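Side-chain contacts in magnesium and cobalt efflux protein (PDB 3JTF), which probably takes part in magnesium and cobalt transport, and here is represented by its CBS domain pair, which binds AMP: residues Ser23-Leu26 with Pro27-Leu30; Asp59-Arg62 with Tyr63-Glu66. All coordinates share one frame; numbering follows the deposited sequence.

In the fold
Interaction 1 comes first along the chain, where the loop after strand 20-21 turns into helix 26-35; interaction 2 follows strand 51-56, in the 3-10 turns and loop that lead toward helix 71-74. Both belong to the first of the two CBS domains. Their centres lie about 14 Å apart, and their side chains meet: Leu26 CD2 is 3.6 Å from Tyr63 CD1, and Leu30 CD2 is 3.7 Å from Leu60 CD1. Both also pack on the second subunit, so the start of helix 26-35 and residues 62-65 form part of the dimer contact. The bound AMP lies farther in, about 12 Å from the side chain of Leu29 and about 13 Å from that of Leu60.

Interaction 1. Residues Ser23-Leu26 with Pro27-Leu30; sequences SQPL and PQLL
Leu29 N hydrogen-bonds to the carbonyl of Pro25, the N-cap residue of helix 26-35, with Leu29 N 3.0 Å from Pro25 O. The next bond of the same i to i+4 kind joins Leu30 N to Leu26 O at 2.9 Å, and both are nearly straight. Pro25 O also takes a weak, bent bond from Gln28 N, so the N-cap carbonyl receives two N-H groups. Pro27, in the first turn, has no N-H to give, and its ring is pressed against the preceding residue, Leu26 CB to Pro27 CD being 3.4 Å.

Among the apolar contacts, Leu26 and Leu30 are one turn apart and their side chains cross at a slant. With chi1 near 180° (-177°), the Leu26 chain swings away from its own N, and its CD1 comes to 3.8 Å from Leu30 CG. The same leucines reach the second subunit, Leu26 packing on its Met64 and Leu30 on its Leu65. Gln24 O lies 3.7 Å from CD1 of the buried Leu29.

On the exposed flank the prolyl ring of Pro25 meets the aliphatic part of Gln28, Pro25 CD lying 3.7 Å from Gln28 CG. Gln24 folds back at chi2 (-64°) and brings its OE1 to 3.9 Å from Gln28 CB. The two amide planes are steeply inclined, and the Gln24 oxygen rests against the aliphatic start of Gln28, not its amide.

The contact thus divides its labour: backbone bonds fix the start of the helix, glutamines and prolines line its exposed flank, and Leu26 and Leu30 supply the apolar surface that meets Leu60, Tyr63 and the second subunit.

Interaction 2. Residues Asp59-Arg62 with Tyr63-Glu66; sequences DLLR and YMLE
A run of 3-10 turns in the first CBS domain, between strand 51-56 and helix 71-74, is held by successive i to i+3 backbone bonds. Tyr63 N binds Leu60 O and Met64 N binds Leu61 O, each at 3.1 Å, and Leu65 N reaches Arg62 O at 2.8 Å. In all three the donor stands well above the carbonyl plane, 66° out of it for the last. Arg62 O also takes a weak bond from Glu66 N, so one carbonyl holds two N-H groups as the 3-10 turns give way to loop.

On one flank Leu61 and Met64, a selenomethionine, lie side by side and point the same way. The Met64 chain bends at chi3 (-90°), which turns its terminal CE back to 3.5 Å from Leu61 CD2. Met64 packs on Tyr63 of the second subunit, and Tyr63 on Met64 of that subunit.

On another flank Arg62 runs extended from CG to NE. Asp59 OD1 meets the guanidinium edge in its plane, in a straight but weak salt-bridge hydrogen bond from Arg62 NE, 3.3 Å long. Glu66 runs alongside Arg62, its carboxylate nearly perpendicular to the guanidinium. It probably adds a little electrostatic attraction, although Arg62 NH1 and Glu66 OE1 are 4.5 Å apart, beyond a salt bridge; the nearer approach is to the aliphatic chain, with Glu66 OE1 3.9 Å from Arg62 CD.

Interaction 1. Residues Ser23-Leu26 with Pro27-Leu30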
loop_
_atom_site.group_PDB
_atom_site.type_symbol
_atom_site.label_atom_id
_atom_site.label_comp_id
_atom_site.label_asym_id
_atom_site.label_seq_id
_atom_site.Cartn_x
_atom_site.Cartn_y
_atom_site.Cartn_z
ATOM N N SER B 23 -2.921 -9.320 -21.363
ATOM C CA SER B 23 -2.649 -9.216 -22.799
ATOM C C SER B 23 -2.417 -7.784 -23.279
ATOM O O SER B 23 -2.029 -7.587 -24.421
ATOM C CB SER B 23 -3.806 -9.799 -23.612
ATOM O OG SER B 23 -4.045 -11.165 -23.234
ATOM N N GLN B 24 -2.695 -6.798 -22.427
ATOM C CA GLN B 24 -2.502 -5.403 -22.793
ATOM C C GLN B 24 -1.013 -5.064 -22.930
ATOM O O GLN B 24 -0.199 -5.569 -22.165
ATOM C CB GLN B 24 -3.215 -4.484 -21.804
ATOM C CG GLN B 24 -4.746 -4.565 -21.967
ATOM C CD GLN B 24 -5.208 -4.052 -23.351
ATOM O OE1 GLN B 24 -5.016 -2.884 -23.666
ATOM N NE2 GLN B 24 -5.761 -4.948 -24.188
ATOM N N PRO B 25 -0.642 -4.246 -23.937
ATOM C CA PRO B 25 0.760 -3.809 -23.972
ATOM C C PRO B 25 1.204 -3.007 -22.740
ATOM O O PRO B 25 0.425 -2.245 -22.160
ATOM C CB PRO B 25 0.834 -2.902 -25.206
ATOM C CG PRO B 25 -0.364 -3.200 -26.015
ATOM C CD PRO B 25 -1.429 -3.696 -25.052
ATOM N N LEU B 26 2.477 -3.135 -22.387
ATOM C CA LEU B 26 3.027 -2.402 -21.249
ATOM C C LEU B 26 2.607 -0.931 -21.127
ATOM O O LEU B 26 2.192 -0.520 -20.050
ATOM C CB LEU B 26 4.557 -2.554 -21.179
ATOM C CG LEU B 26 5.266 -1.901 -19.985
ATOM C CD1 LEU B 26 4.648 -2.345 -18.627
ATOM C CD2 LEU B 26 6.785 -2.222 -20.052
ATOM N N PRO B 27 2.727 -0.130 -22.203
ATOM C CA PRO B 27 2.322 1.270 -22.077
ATOM C C PRO B 27 0.866 1.479 -21.635
ATOM O O PRO B 27 0.562 2.438 -20.897
ATOM C CB PRO B 27 2.517 1.817 -23.485
ATOM C CG PRO B 27 3.559 0.953 -24.073
ATOM C CD PRO B 27 3.374 -0.393 -23.502
ATOM N N GLN B 28 -0.004 0.591 -22.093
ATOM C CA GLN B 28 -1.398 0.607 -21.680
ATOM C C GLN B 28 -1.562 0.172 -20.231
ATOM O O GLN B 28 -2.322 0.786 -19.501
ATOM C CB GLN B 28 -2.279 -0.306 -22.563
ATOM C CG GLN B 28 -2.169 -0.150 -24.108
ATOM C CD GLN B 28 -2.028 1.261 -24.547
ATOM O OE1 GLN B 28 -1.140 1.586 -25.343
ATOM N NE2 GLN B 28 -2.884 2.141 -24.008
ATOM N N LEU B 29 -0.879 -0.890 -19.819
ATOM C CA LEU B 29 -0.950 -1.343 -18.413
ATOM C C LEU B 29 -0.495 -0.220 -17.478
ATOM O O LEU B 29 -1.158 0.066 -16.483
ATOM C CB LEU B 29 -0.117 -2.605 -18.152
ATOM C CG LEU B 29 -0.623 -3.969 -18.618
ATOM C CD1 LEU B 29 0.481 -5.056 -18.536
ATOM C CD2 LEU B 29 -1.846 -4.388 -17.819
ATOM N N LEU B 30 0.604 0.460 -17.832
ATOM C CA LEU B 30 1.141 1.544 -17.018
ATOM C C LEU B 30 0.138 2.655 -16.870
ATOM O O LEU B 30 -0.109 3.116 -15.767
ATOM C CB LEU B 30 2.452 2.098 -17.610
ATOM C CG LEU B 30 3.629 1.142 -17.481
ATOM C CD1 LEU B 30 4.848 1.656 -18.260
ATOM C CD2 LEU B 30 3.951 0.948 -16.011
#

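Interaction 2. Residues Asp59-Arg62 with Tyr63-Glu66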
loop_
_atom_site.group_PDB
_atom_site.type_symbol
_atom_site.label_atom_id
_atom_site.label_comp_id
_atom_site.label_asym_id
_atom_site.label_seq_id
_atom_site.Cartn_x
_atom_site.Cartn_y
_atom_site.Cartn_z
ATOM N N ASP B 59 6.473 -3.542 -8.723
ATOM C CA ASP B 59 7.274 -4.537 -9.423
ATOM C C ASP B 59 7.519 -4.207 -10.888
ATOM O O ASP B 59 8.526 -4.666 -11.470
ATOM C CB ASP B 59 6.675 -5.936 -9.263
ATOM C CG ASP B 59 7.004 -6.562 -7.902
ATOM O OD1 ASP B 59 8.055 -6.187 -7.366
ATOM O OD2 ASP B 59 6.258 -7.448 -7.398
ATOM N N LEU B 60 6.661 -3.401 -11.498
ATOM C CA LEU B 60 6.912 -3.034 -12.889
ATOM C C LEU B 60 8.172 -2.155 -13.033
ATOM O O LEU B 60 8.683 -1.996 -14.141
ATOM C CB LEU B 60 5.692 -2.358 -13.536
ATOM C CG LEU B 60 4.504 -3.269 -13.892
ATOM C CD1 LEU B 60 3.427 -2.446 -14.597
ATOM C CD2 LEU B 60 4.958 -4.412 -14.800
ATOM N N LEU B 61 8.674 -1.600 -11.930
ATOM C CA LEU B 61 9.942 -0.862 -11.964
ATOM C C LEU B 61 11.123 -1.749 -12.352
ATOM O O LEU B 61 12.157 -1.247 -12.746
ATOM C CB LEU B 61 10.242 -0.201 -10.624
ATOM C CG LEU B 61 9.274 0.930 -10.303
ATOM C CD1 LEU B 61 9.419 1.282 -8.767
ATOM C CD2 LEU B 61 9.505 2.128 -11.221
ATOM N N ARG B 62 10.964 -3.056 -12.226
ATOM C CA ARG B 62 11.992 -3.991 -12.682
ATOM C C ARG B 62 12.257 -3.958 -14.186
ATOM O O ARG B 62 13.261 -4.478 -14.639
ATOM C CB ARG B 62 11.619 -5.385 -12.254
ATOM C CG ARG B 62 11.634 -5.576 -10.763
ATOM C CD ARG B 62 11.032 -6.919 -10.431
ATOM N NE ARG B 62 10.810 -7.138 -9.006
ATOM C CZ ARG B 62 11.698 -7.632 -8.145
ATOM N NH1 ARG B 62 12.915 -7.950 -8.536
ATOM N NH2 ARG B 62 11.351 -7.808 -6.871
ATOM N N TYR B 63 11.351 -3.367 -14.968
ATOM C CA TYR B 63 11.604 -3.094 -16.398
ATOM C C TYR B 63 12.904 -2.342 -16.565
ATOM O O TYR B 63 13.599 -2.523 -17.569
ATOM C CB TYR B 63 10.472 -2.263 -17.029
ATOM C CG TYR B 63 10.653 -1.804 -18.490
ATOM C CD1 TYR B 63 10.304 -2.652 -19.565
ATOM C CD2 TYR B 63 11.114 -0.506 -18.805
ATOM C CE1 TYR B 63 10.427 -2.237 -20.906
ATOM C CE2 TYR B 63 11.249 -0.081 -20.172
ATOM C CZ TYR B 63 10.897 -0.954 -21.195
ATOM O OH TYR B 63 11.015 -0.567 -22.511
HETATM N N MSE B 64 13.251 -1.519 -15.582
HETATM C CA MSE B 64 14.517 -0.810 -15.656
HETATM C C MSE B 64 15.712 -1.569 -15.072
HETATM O O MSE B 64 16.810 -1.026 -15.035
HETATM C CB MSE B 64 14.327 0.564 -15.015
HETATM C CG MSE B 64 13.167 1.348 -15.771
HETATM SE SE MSE B 64 13.180 3.143 -15.167
HETATM C CE MSE B 64 11.908 2.708 -13.713
ATOM N N LEU B 65 15.486 -2.791 -14.594
ATOM C CA LEU B 65 16.563 -3.627 -13.991
ATOM C C LEU B 65 16.793 -4.958 -14.689
ATOM O O LEU B 65 17.778 -5.648 -14.418
ATOM C CB LEU B 65 16.284 -3.896 -12.517
ATOM C CG LEU B 65 16.196 -2.662 -11.626
ATOM C CD1 LEU B 65 15.721 -3.090 -10.228
ATOM C CD2 LEU B 65 17.509 -1.895 -11.539
ATOM N N GLU B 66 15.908 -5.306 -15.606
ATOM C CA GLU B 66 15.999 -6.559 -16.349
ATOM C C GLU B 66 15.828 -6.290 -17.844
ATOM O O GLU B 66 14.842 -5.683 -18.246
ATOM C CB GLU B 66 14.894 -7.495 -15.876
ATOM C CG GLU B 66 14.954 -7.807 -14.399
ATOM C CD GLU B 66 13.984 -8.917 -13.999
ATOM O OE1 GLU B 66 13.362 -8.792 -12.917
ATOM O OE2 GLU B 66 13.840 -9.895 -14.786
#